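Local atomic coordinates of acylneuraminate lyase (Mycoplasma synoviae, PDB entry 4N4Q), a protein that is named a lyase and belongs to the dihydrodipicolinate synthetase family, whose members fold as a TIM barrel of parallel strands ringed by helices. Residues 29-34 / 264-269; 87-92 / 125-130; 138-143 / 152-157; 249-254 / 281-286. All coordinates share one frame; numbering follows the deposited sequence.

Contact 1 (29-34 / 264-269); sequences VKEVVN and HGVDAG
E31 reaches out from helix 26-38 to D267, in the loop after helix 253-263, and thereby joins the first helix of the TIM barrel to the helical C-terminal part of the chain. Its CG lies beside the backbone N (chi1 -66°) and the rest of the side chain runs extended, which carries the carboxylate over to the loop backbone. There E31 OE1 accepts a hydrogen bond from the backbone N of D267 at 3.0 Å, along a nearly straight line (167°) that comes in from above the carboxylate plane. A water 2.6 Å from E31 OE1 donates to the same oxygen and also to the carbonyl O of G265, so that one acid oxygen serves two points of the loop; a long side chain ending in acceptors suits this place. The two carboxylates approach each other, E31 OE2 and D267 OD2 being 4.4 Å apart, but D267 OD2 is hydrogen-bonded to H25, which may ease the repulsion. The loop has its own order: G265, with positive phi, closes helix 253-263 in a Schellman motif, and an inverse gamma turn centred on D267 follows. Closer to helix 26-38, E31 O has V266 CG1 against it at 3.7 Å. V32 follows with a purely apolar contact, suited to a buried place that M261 also lines. With its CG1 anti to the backbone N (chi1 169°), it turns the other methyl to the loop, CG2 of V32 lying 4.2 Å from CG1 of V266 and 4.1 Å from CB of A268.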
loop_
_atom_site.group_PDB
_atom_site.type_symbol
_atom_site.label_atom_id
_atom_site.label_comp_id
_atom_site.label_asym_id
_atom_site.label_seq_id
_atom_site.Cartn_x
_atom_site.Cartn_y
_atom_site.Cartn_z
ATOM N N VAL B 29 -24.086 -8.605 30.253
ATOM C CA VAL B 29 -23.882 -9.709 29.292
ATOM C C VAL B 29 -25.223 -10.423 29.017
ATOM O O VAL B 29 -25.627 -10.567 27.865
ATOM C CB VAL B 29 -22.742 -10.664 29.726
ATOM C CG1 VAL B 29 -22.631 -11.851 28.774
ATOM C CG2 VAL B 29 -21.382 -9.899 29.801
ATOM N N LYS B 30 -25.935 -10.819 30.065
ATOM C CA LYS B 30 -27.243 -11.477 29.909
ATOM C C LYS B 30 -28.289 -10.653 29.168
ATOM O O LYS B 30 -29.020 -11.176 28.320
ATOM C CB LYS B 30 -27.807 -11.841 31.277
ATOM C CG LYS B 30 -27.637 -13.283 31.642
ATOM C CD LYS B 30 -26.409 -13.556 32.502
ATOM C CE LYS B 30 -26.663 -14.792 33.342
ATOM N NZ LYS B 30 -26.913 -15.997 32.501
ATOM N N GLU B 31 -28.375 -9.367 29.506
ATOM C CA GLU B 31 -29.349 -8.473 28.893
ATOM C C GLU B 31 -29.045 -8.270 27.420
ATOM O O GLU B 31 -29.950 -8.158 26.621
ATOM C CB GLU B 31 -29.366 -7.140 29.630
ATOM C CG GLU B 31 -29.886 -7.232 31.083
ATOM C CD GLU B 31 -30.258 -5.869 31.627
ATOM O OE1 GLU B 31 -30.464 -4.936 30.814
ATOM O OE2 GLU B 31 -30.347 -5.717 32.864
ATOM N N VAL B 32 -27.765 -8.253 27.059
ATOM C CA VAL B 32 -27.391 -8.050 25.663
ATOM C C VAL B 32 -27.835 -9.261 24.869
ATOM O O VAL B 32 -28.488 -9.134 23.835
ATOM C CB VAL B 32 -25.869 -7.754 25.504
ATOM C CG1 VAL B 32 -25.431 -7.816 24.044
ATOM C CG2 VAL B 32 -25.553 -6.401 26.055
ATOM N N VAL B 33 -27.527 -10.441 25.396
ATOM C CA VAL B 33 -27.947 -11.694 24.776
ATOM C C VAL B 33 -29.470 -11.761 24.606
ATOM O O VAL B 33 -29.940 -12.181 23.556
ATOM C CB VAL B 33 -27.447 -12.925 25.563
ATOM C CG1 VAL B 33 -27.998 -14.209 24.956
ATOM C CG2 VAL B 33 -25.931 -12.958 25.602
ATOM N N ASN B 34 -30.222 -11.363 25.647
ATOM C CA ASN B 34 -31.685 -11.312 25.577
ATOM C C ASN B 34 -32.154 -10.299 24.520
ATOM O O ASN B 34 -33.051 -10.599 23.717
ATOM C CB ASN B 34 -32.310 -10.986 26.940
ATOM C CG ASN B 34 -32.146 -12.096 27.940
ATOM O OD1 ASN B 34 -32.085 -13.257 27.588
ATOM N ND2 ASN B 34 -32.083 -11.737 29.210
ATOM N N HIS B 264 -32.266 1.964 24.381
ATOM C CA HIS B 264 -33.388 1.035 24.348
ATOM C C HIS B 264 -33.608 0.342 25.704
ATOM O O HIS B 264 -34.396 -0.594 25.798
ATOM C CB HIS B 264 -33.148 -0.022 23.259
ATOM C CG HIS B 264 -33.298 0.494 21.861
ATOM N ND1 HIS B 264 -32.436 1.420 21.306
ATOM C CD2 HIS B 264 -34.206 0.201 20.900
ATOM C CE1 HIS B 264 -32.814 1.682 20.069
ATOM N NE2 HIS B 264 -33.879 0.949 19.794
ATOM N N GLY B 265 -32.868 0.773 26.726
ATOM C CA GLY B 265 -32.970 0.229 28.072
ATOM C C GLY B 265 -32.219 -1.065 28.342
ATOM O O GLY B 265 -32.576 -1.805 29.269
ATOM N N VAL B 266 -31.197 -1.349 27.534
ATOM C CA VAL B 266 -30.375 -2.541 27.722
ATOM C C VAL B 266 -29.090 -2.117 28.404
ATOM O O VAL B 266 -28.389 -1.225 27.925
ATOM C CB VAL B 266 -30.022 -3.243 26.379
ATOM C CG1 VAL B 266 -29.226 -4.527 26.628
ATOM C CG2 VAL B 266 -31.274 -3.535 25.582
ATOM N N ASP B 267 -28.798 -2.766 29.527
ATOM C CA ASP B 267 -27.633 -2.465 30.361
ATOM C C ASP B 267 -26.295 -2.882 29.703
ATOM O O ASP B 267 -25.535 -3.660 30.266
ATOM C CB ASP B 267 -27.815 -3.163 31.720
ATOM C CG ASP B 267 -27.140 -2.431 32.859
ATOM O OD1 ASP B 267 -26.564 -1.352 32.617
ATOM O OD2 ASP B 267 -27.190 -2.945 34.002
ATOM N N ALA B 268 -26.019 -2.334 28.519
ATOM C CA ALA B 268 -24.869 -2.720 27.684
ATOM C C ALA B 268 -23.549 -2.100 28.154
ATOM O O ALA B 268 -22.449 -2.534 27.745
ATOM C CB ALA B 268 -25.129 -2.331 26.243
ATOM N N GLY B 269 -23.659 -1.064 28.971
ATOM C CA GLY B 269 -22.486 -0.439 29.559
ATOM C C GLY B 269 -21.634 0.349 28.588
ATOM O O GLY B 269 -22.146 1.054 27.702
HETATM O O HOH W 1 -32.620 -4.947 29.362
#

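Contact 2 (87-92 / 125-130); sequences NIEETK and YEEISK
E127 meets K92 across two neighbouring helices by a salt bridge, K92 NZ lying 3.2 Å from E127 OE1. The lysine does not come end-on: its chain bends at the last two torsions and runs aslant to the acid, so that CE of K92 as well as NZ lies beside E127 OE1, CE at 3.0 Å. On its own helix the same ammonium group is held by E89, whose OE2 it meets at 2.9 Å on the syn side of the carboxylate. One lysine thus sits between two acids and probably offsets the repulsion between them. The other oxygen of E127 is paired with K273 of the second subunit, which places this network at a subunit boundary; I88 adds its CG2 at 4.1 Å from E127 OE2 and also packs on that K273. The two helices, 88-100 and 118-129, are successive outer helices of the TIM barrel, their local axes 9.8 Å apart and inclined at 37°. One residue further on, I128 turns to the buried side of the interface, where its CD1 rests 3.8 Å from CG2 of T91. A threonine suits that spot because its two branches do different work: the methyl, anti to the backbone N, faces the isoleucine, while OG1 of T91 donates to the N-cap carbonyl O of N87 at 3.0 Å. The backbone N of T91 reaches that carbonyl oxygen from the opposite face.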
loop_
_atom_site.group_PDB
_atom_site.type_symbol
_atom_site.label_atom_id
_atom_site.label_comp_id
_atom_site.label_asym_id
_atom_site.label_seq_id
_atom_site.Cartn_x
_atom_site.Cartn_y
_atom_site.Cartn_z
ATOM N N ASN B 87 -1.478 -16.672 23.437
ATOM C CA ASN B 87 -1.376 -17.640 24.511
ATOM C C ASN B 87 -2.138 -18.877 24.055
ATOM O O ASN B 87 -3.384 -18.886 24.037
ATOM C CB ASN B 87 -2.013 -17.055 25.775
ATOM C CG ASN B 87 -1.418 -17.612 27.042
ATOM O OD1 ASN B 87 -1.296 -18.827 27.221
ATOM N ND2 ASN B 87 -1.069 -16.727 27.950
ATOM N N ILE B 88 -1.392 -19.911 23.664
ATOM C CA ILE B 88 -1.980 -21.092 23.028
ATOM C C ILE B 88 -2.671 -21.975 24.060
ATOM O O ILE B 88 -3.703 -22.580 23.772
ATOM C CB ILE B 88 -0.913 -21.921 22.261
ATOM C CG1 ILE B 88 -0.044 -21.009 21.384
ATOM C CG2 ILE B 88 -1.548 -23.052 21.442
ATOM C CD1 ILE B 88 -0.803 -19.973 20.530
ATOM N N GLU B 89 -2.080 -22.058 25.253
ATOM C CA GLU B 89 -2.613 -22.890 26.327
ATOM C C GLU B 89 -3.951 -22.345 26.793
ATOM O O GLU B 89 -4.849 -23.108 27.136
ATOM C CB GLU B 89 -1.624 -22.977 27.497
ATOM C CG GLU B 89 -0.360 -23.749 27.167
ATOM C CD GLU B 89 -0.661 -25.159 26.708
ATOM O OE1 GLU B 89 -1.493 -25.832 27.351
ATOM O OE2 GLU B 89 -0.074 -25.594 25.693
ATOM N N GLU B 90 -4.075 -21.021 26.797
ATOM C CA GLU B 90 -5.338 -20.356 27.103
ATOM C C GLU B 90 -6.409 -20.615 26.023
ATOM O O GLU B 90 -7.490 -21.077 26.337
ATOM C CB GLU B 90 -5.096 -18.876 27.322
ATOM C CG GLU B 90 -4.361 -18.586 28.646
ATOM C CD GLU B 90 -4.368 -17.114 28.999
ATOM O OE1 GLU B 90 -4.880 -16.338 28.171
ATOM O OE2 GLU B 90 -3.856 -16.735 30.088
ATOM N N THR B 91 -6.085 -20.364 24.759
ATOM C CA THR B 91 -6.945 -20.762 23.630
ATOM C C THR B 91 -7.389 -22.235 23.679
ATOM O O THR B 91 -8.563 -22.555 23.447
ATOM C CB THR B 91 -6.257 -20.462 22.260
ATOM O OG1 THR B 91 -5.754 -19.127 22.275
ATOM C CG2 THR B 91 -7.252 -20.601 21.114
ATOM N N LYS B 92 -6.459 -23.132 23.995
ATOM C CA LYS B 92 -6.818 -24.550 24.183
ATOM C C LYS B 92 -7.893 -24.807 25.260
ATOM O O LYS B 92 -8.910 -25.477 24.988
ATOM C CB LYS B 92 -5.583 -25.395 24.461
ATOM C CG LYS B 92 -4.936 -25.933 23.195
ATOM C CD LYS B 92 -4.060 -27.125 23.540
ATOM C CE LYS B 92 -2.599 -26.747 23.452
ATOM N NZ LYS B 92 -1.825 -27.554 24.430
ATOM N N TYR B 125 -2.962 -23.336 14.407
ATOM C CA TYR B 125 -4.298 -23.875 14.153
ATOM C C TYR B 125 -4.356 -25.370 14.375
ATOM O O TYR B 125 -5.366 -25.887 14.861
ATOM C CB TYR B 125 -4.789 -23.516 12.746
ATOM C CG TYR B 125 -5.381 -22.124 12.612
ATOM C CD1 TYR B 125 -6.408 -21.694 13.455
ATOM C CD2 TYR B 125 -4.924 -21.244 11.635
ATOM C CE1 TYR B 125 -6.958 -20.431 13.331
ATOM C CE2 TYR B 125 -5.471 -19.980 11.493
ATOM C CZ TYR B 125 -6.484 -19.571 12.345
ATOM O OH TYR B 125 -7.043 -18.317 12.201
ATOM N N GLU B 126 -3.258 -26.053 14.065
ATOM C CA GLU B 126 -3.133 -27.504 14.282
ATOM C C GLU B 126 -3.128 -27.947 15.731
ATOM O O GLU B 126 -3.693 -28.999 16.074
ATOM C CB GLU B 126 -1.877 -28.045 13.614
ATOM C CG GLU B 126 -2.104 -28.454 12.198
ATOM C CD GLU B 126 -1.241 -29.622 11.802
ATOM O OE1 GLU B 126 -1.820 -30.631 11.334
ATOM O OE2 GLU B 126 0.004 -29.529 11.973
ATOM N N GLU B 127 -2.458 -27.162 16.571
ATOM C CA GLU B 127 -2.415 -27.444 17.991
ATOM C C GLU B 127 -3.770 -27.255 18.648
ATOM O O GLU B 127 -4.161 -28.064 19.505
ATOM C CB GLU B 127 -1.364 -26.583 18.683
ATOM C CG GLU B 127 -0.167 -27.369 19.202
ATOM C CD GLU B 127 0.269 -26.892 20.576
ATOM O OE1 GLU B 127 -0.318 -27.333 21.584
ATOM O OE2 GLU B 127 1.194 -26.064 20.648
ATOM N N ILE B 128 -4.471 -26.184 18.259
ATOM C CA ILE B 128 -5.828 -25.920 18.730
ATOM C C ILE B 128 -6.782 -27.074 18.392
ATOM O O ILE B 128 -7.478 -27.570 19.271
ATOM C CB ILE B 128 -6.411 -24.567 18.196
ATOM C CG1 ILE B 128 -5.463 -23.392 18.481
ATOM C CG2 ILE B 128 -7.776 -24.304 18.837
ATOM C CD1 ILE B 128 -5.918 -22.048 17.899
ATOM N N SER B 129 -6.796 -27.520 17.135
ATOM C CA SER B 129 -7.784 -28.514 16.689
ATOM C C SER B 129 -7.722 -29.813 17.482
ATOM O O SER B 129 -8.687 -30.579 17.526
ATOM C CB SER B 129 -7.642 -28.800 15.191
ATOM O OG SER B 129 -6.444 -29.512 14.891
ATOM N N LYS B 130 -6.580 -30.048 18.115
ATOM C CA LYS B 130 -6.369 -31.204 18.953
ATOM C C LYS B 130 -7.036 -31.086 20.334
ATOM O O LYS B 130 -7.263 -32.096 21.002
ATOM C CB LYS B 130 -4.865 -31.433 19.102
ATOM C CG LYS B 130 -4.254 -32.123 17.905
ATOM C CD LYS B 130 -2.744 -32.093 17.920
ATOM C CE LYS B 130 -2.207 -33.153 16.951
ATOM N NZ LYS B 130 -0.721 -33.062 16.808
#

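Contact 3 (138-143 / 152-157); sequences IYYLPQ and DQFGKL
I138 packs its CD1 against F154 and L157, and this apolar packing carries much of the contact. With chi1 at 65°, CG1 of I138 is flanked by both backbone neighbours, and CD1 beyond it ends 3.3 Å from F154 CZ and 3.4 Å from L157 CB, a tight fit for carbon. The ends of L141 and L157 also meet, CD1 to CD1, although the placement of L141 is approximate. These side chains pack the end of strand 136-139 and the loop after it against helix 151-158, one beta-alpha unit of the TIM barrel. The helix leads to the neighbouring parallel strand 163-168, a beta-alpha-beta crossover; G165 there is hydrogen-bonded to I138 through the backbone. The aromatic contact is T-shaped: the edge of Y140 is directed at a face of F154, with centroids 5.5 Å apart and planes at 63°, and Y140 CD1 stands over the middle of the phenyl ring. An aromatic ring suits position 154, offering a face to Y140; its edge also lies near the carbonyl O of Y139, which is in the ring plane, 3.5 Å from CE1 of F154.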
loop_
_atom_site.group_PDB
_atom_site.type_symbol
_atom_site.label_atom_id
_atom_site.label_comp_id
_atom_site.label_asym_id
_atom_site.label_seq_id
_atom_site.Cartn_x
_atom_site.Cartn_y
_atom_site.Cartn_z
ATOM N N ILE B 138 -11.552 -20.629 10.614
ATOM C CA ILE B 138 -10.326 -19.829 10.579
ATOM C C ILE B 138 -10.617 -18.424 10.045
ATOM O O ILE B 138 -11.633 -18.224 9.384
ATOM C CB ILE B 138 -9.169 -20.564 9.831
ATOM C CG1 ILE B 138 -9.491 -20.760 8.356
ATOM C CG2 ILE B 138 -8.887 -21.928 10.503
ATOM C CD1 ILE B 138 -8.300 -21.194 7.544
ATOM N N TYR B 139 -9.784 -17.430 10.363
ATOM C CA TYR B 139 -9.972 -16.104 9.754
ATOM C C TYR B 139 -9.362 -16.110 8.356
ATOM O O TYR B 139 -8.358 -16.785 8.121
ATOM C CB TYR B 139 -9.390 -14.984 10.621
ATOM C CG TYR B 139 -10.381 -14.414 11.631
ATOM C CD1 TYR B 139 -10.879 -15.209 12.658
ATOM C CD2 TYR B 139 -10.826 -13.085 11.538
ATOM C CE1 TYR B 139 -11.786 -14.709 13.597
ATOM C CE2 TYR B 139 -11.746 -12.566 12.465
ATOM C CZ TYR B 139 -12.213 -13.395 13.502
ATOM O OH TYR B 139 -13.112 -12.928 14.434
ATOM N N TYR B 140 -9.965 -15.401 7.407
ATOM C CA TYR B 140 -9.342 -15.347 6.082
ATOM C C TYR B 140 -8.060 -14.527 6.175
ATOM O O TYR B 140 -8.079 -13.401 6.696
ATOM C CB TYR B 140 -10.257 -14.769 5.014
ATOM C CG TYR B 140 -9.533 -14.440 3.729
ATOM C CD1 TYR B 140 -9.210 -15.445 2.817
ATOM C CD2 TYR B 140 -9.161 -13.129 3.426
ATOM C CE1 TYR B 140 -8.546 -15.157 1.641
ATOM C CE2 TYR B 140 -8.500 -12.832 2.250
ATOM C CZ TYR B 140 -8.201 -13.858 1.364
ATOM O OH TYR B 140 -7.554 -13.588 0.200
ATOM N N LEU B 141 -6.966 -15.126 5.692
ATOM C CA LEU B 141 -5.621 -14.533 5.714
ATOM C C LEU B 141 -5.145 -14.205 4.285
ATOM O O LEU B 141 -4.834 -15.136 3.526
ATOM C CB LEU B 141 -4.599 -15.512 6.333
ATOM C CG LEU B 141 -4.845 -16.745 7.227
ATOM C CD1 LEU B 141 -3.503 -17.385 7.534
ATOM C CD2 LEU B 141 -5.547 -16.437 8.527
ATOM N N PRO B 142 -5.085 -12.898 3.909
ATOM C CA PRO B 142 -4.503 -12.529 2.590
ATOM C C PRO B 142 -2.969 -12.719 2.480
ATOM O O PRO B 142 -2.470 -13.272 1.480
ATOM C CB PRO B 142 -4.871 -11.040 2.439
ATOM C CG PRO B 142 -5.161 -10.552 3.860
ATOM C CD PRO B 142 -5.734 -11.744 4.576
ATOM N N GLN B 143 -2.236 -12.262 3.495
ATOM C CA GLN B 143 -0.775 -12.184 3.438
ATOM C C GLN B 143 -0.153 -12.450 4.805
ATOM O O GLN B 143 -0.535 -11.821 5.795
ATOM C CB GLN B 143 -0.339 -10.796 2.941
ATOM N N ASP B 152 -4.946 -21.825 -3.083
ATOM C CA ASP B 152 -4.487 -23.198 -2.780
ATOM C C ASP B 152 -3.838 -23.342 -1.404
ATOM O O ASP B 152 -3.960 -24.389 -0.767
ATOM C CB ASP B 152 -3.506 -23.710 -3.844
ATOM C CG ASP B 152 -4.202 -24.314 -5.067
ATOM O OD1 ASP B 152 -5.382 -24.742 -4.967
ATOM O OD2 ASP B 152 -3.553 -24.363 -6.140
ATOM N N GLN B 153 -3.145 -22.297 -0.959
ATOM C CA GLN B 153 -2.414 -22.301 0.321
ATOM C C GLN B 153 -3.350 -22.199 1.535
ATOM O O GLN B 153 -3.080 -22.754 2.612
ATOM C CB GLN B 153 -1.423 -21.140 0.329
ATOM C CG GLN B 153 -0.669 -20.947 1.625
ATOM C CD GLN B 153 0.756 -21.473 1.572
ATOM O OE1 GLN B 153 1.032 -22.582 2.026
ATOM N NE2 GLN B 153 1.668 -20.674 1.018
ATOM N N PHE B 154 -4.443 -21.475 1.349
ATOM C CA PHE B 154 -5.447 -21.301 2.381
ATOM C C PHE B 154 -6.216 -22.600 2.572
ATOM O O PHE B 154 -6.780 -22.844 3.635
ATOM C CB PHE B 154 -6.394 -20.170 1.995
ATOM C CG PHE B 154 -7.332 -19.768 3.087
ATOM C CD1 PHE B 154 -6.864 -19.105 4.222
ATOM C CD2 PHE B 154 -8.693 -20.038 2.984
ATOM C CE1 PHE B 154 -7.738 -18.731 5.243
ATOM C CE2 PHE B 154 -9.571 -19.661 3.999
ATOM C CZ PHE B 154 -9.089 -19.011 5.130
ATOM N N GLY B 155 -6.234 -23.434 1.531
ATOM C CA GLY B 155 -6.882 -24.741 1.602
ATOM C C GLY B 155 -6.144 -25.713 2.494
ATOM O O GLY B 155 -6.736 -26.654 3.010
ATOM N N LYS B 156 -4.848 -25.473 2.687
ATOM C CA LYS B 156 -4.043 -26.291 3.592
ATOM C C LYS B 156 -4.477 -26.018 5.041
ATOM O O LYS B 156 -4.407 -26.896 5.904
ATOM C CB LYS B 156 -2.551 -26.002 3.401
ATOM C CG LYS B 156 -1.993 -26.326 1.997
ATOM C CD LYS B 156 -0.934 -27.430 2.081
ATOM C CE LYS B 156 0.012 -27.427 0.876
ATOM N NZ LYS B 156 -0.656 -27.965 -0.356
ATOM N N LEU B 157 -4.941 -24.801 5.286
ATOM C CA LEU B 157 -5.481 -24.420 6.588
ATOM C C LEU B 157 -6.884 -24.985 6.776
ATOM O O LEU B 157 -7.234 -25.463 7.856
ATOM C CB LEU B 157 -5.495 -22.896 6.734
ATOM C CG LEU B 157 -4.149 -22.172 6.841
ATOM C CD1 LEU B 157 -4.371 -20.663 6.806
ATOM C CD2 LEU B 157 -3.417 -22.576 8.124
#

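Contact 4 (249-254 / 281-286); sequences ISKGLM and EEIKKH
K251 lays its aliphatic part over the imidazole of H286, with CG 3.6 Å from the ring centroid of H286 and only 13° off the ring normal, a clear CH-pi contact. The two chains run antiparallel alongside each other; CB of K251 is near the ring too, 3.7 Å from CD2 of H286. With its CG anti to the backbone N (chi1 -176°), the histidine extends from helix 280-294 toward the turn 249-252, and its NE2 is hydrogen-bonded to the carbonyl of L248, just ahead of the turn. That bond should fix the ring's rotation and keep its face turned to the lysine. A bend at chi2 (-62°) then takes K251 off the ring toward E282, whose extended side chain runs aslant to it. The approach is made by carbon, CE of K251 lying 3.1 Å from OE2 of E282; NZ of K251 stays 4.1 Å from the same oxygen, beyond a salt bridge, though the opposite charges should still attract. Lysine suits the place by combining an apolar shaft with a charged end. I283 borders that shaft, its CD1 4.2 Å from CB of K251. Between helices 231-248 and 253-263, the turn is thereby packed against helix 280-294, an arrangement belonging to the three-helix C-terminal extension that follows the barrel in this family.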
loop_
_atom_site.group_PDB
_atom_site.type_symbol
_atom_site.label_atom_id
_atom_site.label_comp_id
_atom_site.label_asym_id
_atom_site.label_seq_id
_atom_site.Cartn_x
_atom_site.Cartn_y
_atom_site.Cartn_z
ATOM N N ILE B 249 -20.660 4.650 12.501
ATOM C CA ILE B 249 -19.228 4.747 12.791
ATOM C C ILE B 249 -18.666 6.173 12.689
ATOM O O ILE B 249 -17.449 6.361 12.632
ATOM C CB ILE B 249 -18.391 3.805 11.893
ATOM C CG1 ILE B 249 -18.472 4.224 10.414
ATOM C CG2 ILE B 249 -18.796 2.352 12.120
ATOM C CD1 ILE B 249 -17.677 3.322 9.470
ATOM N N SER B 250 -19.546 7.170 12.662
ATOM C CA SER B 250 -19.100 8.549 12.737
ATOM C C SER B 250 -18.571 8.881 14.108
ATOM O O SER B 250 -17.690 9.722 14.239
ATOM C CB SER B 250 -20.210 9.499 12.341
ATOM O OG SER B 250 -20.203 9.591 10.928
ATOM N N LYS B 251 -19.111 8.214 15.124
ATOM C CA LYS B 251 -18.443 8.092 16.415
ATOM C C LYS B 251 -17.885 6.672 16.527
ATOM O O LYS B 251 -18.166 5.827 15.676
ATOM C CB LYS B 251 -19.417 8.369 17.555
ATOM C CG LYS B 251 -20.100 9.741 17.490
ATOM C CD LYS B 251 -19.103 10.876 17.575
ATOM C CE LYS B 251 -19.727 12.119 18.216
ATOM N NZ LYS B 251 -20.613 12.827 17.263
ATOM N N GLY B 252 -17.099 6.400 17.561
ATOM C CA GLY B 252 -16.549 5.071 17.754
ATOM C C GLY B 252 -17.650 4.018 17.729
ATOM O O GLY B 252 -18.738 4.221 18.265
ATOM N N LEU B 253 -17.344 2.886 17.110
ATOM C CA LEU B 253 -18.339 1.844 16.827
ATOM C C LEU B 253 -18.950 1.271 18.097
ATOM O O LEU B 253 -20.166 1.301 18.286
ATOM C CB LEU B 253 -17.688 0.738 15.987
ATOM C CG LEU B 253 -18.412 -0.567 15.709
ATOM C CD1 LEU B 253 -19.708 -0.332 14.942
ATOM C CD2 LEU B 253 -17.483 -1.548 14.953
ATOM N N MET B 254 -18.080 0.743 18.955
ATOM C CA MET B 254 -18.503 0.029 20.143
ATOM C C MET B 254 -19.198 0.935 21.164
ATOM O O MET B 254 -20.182 0.506 21.757
ATOM C CB MET B 254 -17.342 -0.755 20.766
ATOM C CG MET B 254 -17.101 -2.124 20.101
ATOM S SD MET B 254 -16.115 -1.990 18.585
ATOM C CE MET B 254 -14.461 -1.979 19.263
ATOM N N GLU B 281 -23.636 13.445 26.863
ATOM C CA GLU B 281 -24.741 13.902 26.051
ATOM C C GLU B 281 -24.457 13.772 24.576
ATOM O O GLU B 281 -25.355 13.460 23.792
ATOM C CB GLU B 281 -25.109 15.334 26.442
ATOM C CG GLU B 281 -25.676 15.437 27.863
ATOM C CD GLU B 281 -26.864 14.504 28.117
ATOM O OE1 GLU B 281 -27.592 14.149 27.159
ATOM O OE2 GLU B 281 -27.076 14.126 29.288
ATOM N N GLU B 282 -23.194 13.976 24.220
ATOM C CA GLU B 282 -22.705 13.801 22.854
ATOM C C GLU B 282 -23.025 12.410 22.291
ATOM O O GLU B 282 -23.510 12.285 21.159
ATOM C CB GLU B 282 -21.192 14.038 22.830
ATOM C CG GLU B 282 -20.526 13.778 21.486
ATOM C CD GLU B 282 -19.034 14.003 21.535
ATOM O OE1 GLU B 282 -18.530 14.401 22.608
ATOM O OE2 GLU B 282 -18.366 13.783 20.499
ATOM N N ILE B 283 -22.740 11.378 23.080
ATOM C CA ILE B 283 -22.983 9.991 22.675
ATOM C C ILE B 283 -24.477 9.598 22.715
ATOM O O ILE B 283 -24.952 8.897 21.813
ATOM C CB ILE B 283 -22.071 8.995 23.453
ATOM C CG1 ILE B 283 -21.892 7.679 22.685
ATOM C CG2 ILE B 283 -22.565 8.765 24.895
ATOM C CD1 ILE B 283 -21.191 7.814 21.314
ATOM N N LYS B 284 -25.213 10.073 23.730
ATOM C CA LYS B 284 -26.678 9.916 23.780
ATOM C C LYS B 284 -27.343 10.508 22.537
ATOM O O LYS B 284 -28.168 9.851 21.892
ATOM C CB LYS B 284 -27.270 10.550 25.052
ATOM C CG LYS B 284 -28.810 10.412 25.163
ATOM C CD LYS B 284 -29.350 10.919 26.501
ATOM C CE LYS B 284 -30.748 11.518 26.336
ATOM N NZ LYS B 284 -31.158 12.236 27.565
ATOM N N LYS B 285 -26.987 11.748 22.202
ATOM C CA LYS B 285 -27.534 12.402 21.020
ATOM C C LYS B 285 -27.169 11.667 19.721
ATOM O O LYS B 285 -27.994 11.553 18.822
ATOM C CB LYS B 285 -27.141 13.888 20.965
ATOM C CG LYS B 285 -27.876 14.775 21.988
ATOM C CD LYS B 285 -27.458 16.228 21.826
ATOM C CE LYS B 285 -27.970 17.126 22.965
ATOM N NZ LYS B 285 -27.194 16.942 24.233
ATOM N N HIS B 286 -25.944 11.158 19.634
ATOM C CA HIS B 286 -25.585 10.251 18.537
ATOM C C HIS B 286 -26.511 9.019 18.507
ATOM O O HIS B 286 -27.015 8.648 17.442
ATOM C CB HIS B 286 -24.104 9.849 18.607
ATOM C CG HIS B 286 -23.645 9.003 17.459
ATOM N ND1 HIS B 286 -23.752 9.401 16.144
ATOM C CD2 HIS B 286 -23.064 7.780 17.432
ATOM C CE1 HIS B 286 -23.268 8.462 15.357
ATOM N NE2 HIS B 286 -22.843 7.467 16.113
#

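Overall arrangement
The contacts form two pairs. Contacts 2 and 3, with centres 17 Å apart, share a wall of the TIM barrel: helix 118-129 leads into strand 136-139, and Y125 of contact 2 packs on I138 and L157 of contact 3. Contacts 1 and 4 are also 17 Å between centres; contact 1 ties barrel helix 26-38 to the loop after helix 253-263, while contact 4 lies among the C-terminal helices, at the start of that same helix. Contact 3 is about 35 Å, centre to centre, from either of them, beyond the chain's centre. Along the sequence, contact 1 encloses contacts 2 and 3 and crosses contact 4, and it brings the loop after helix 253-263 back beside the first barrel helix.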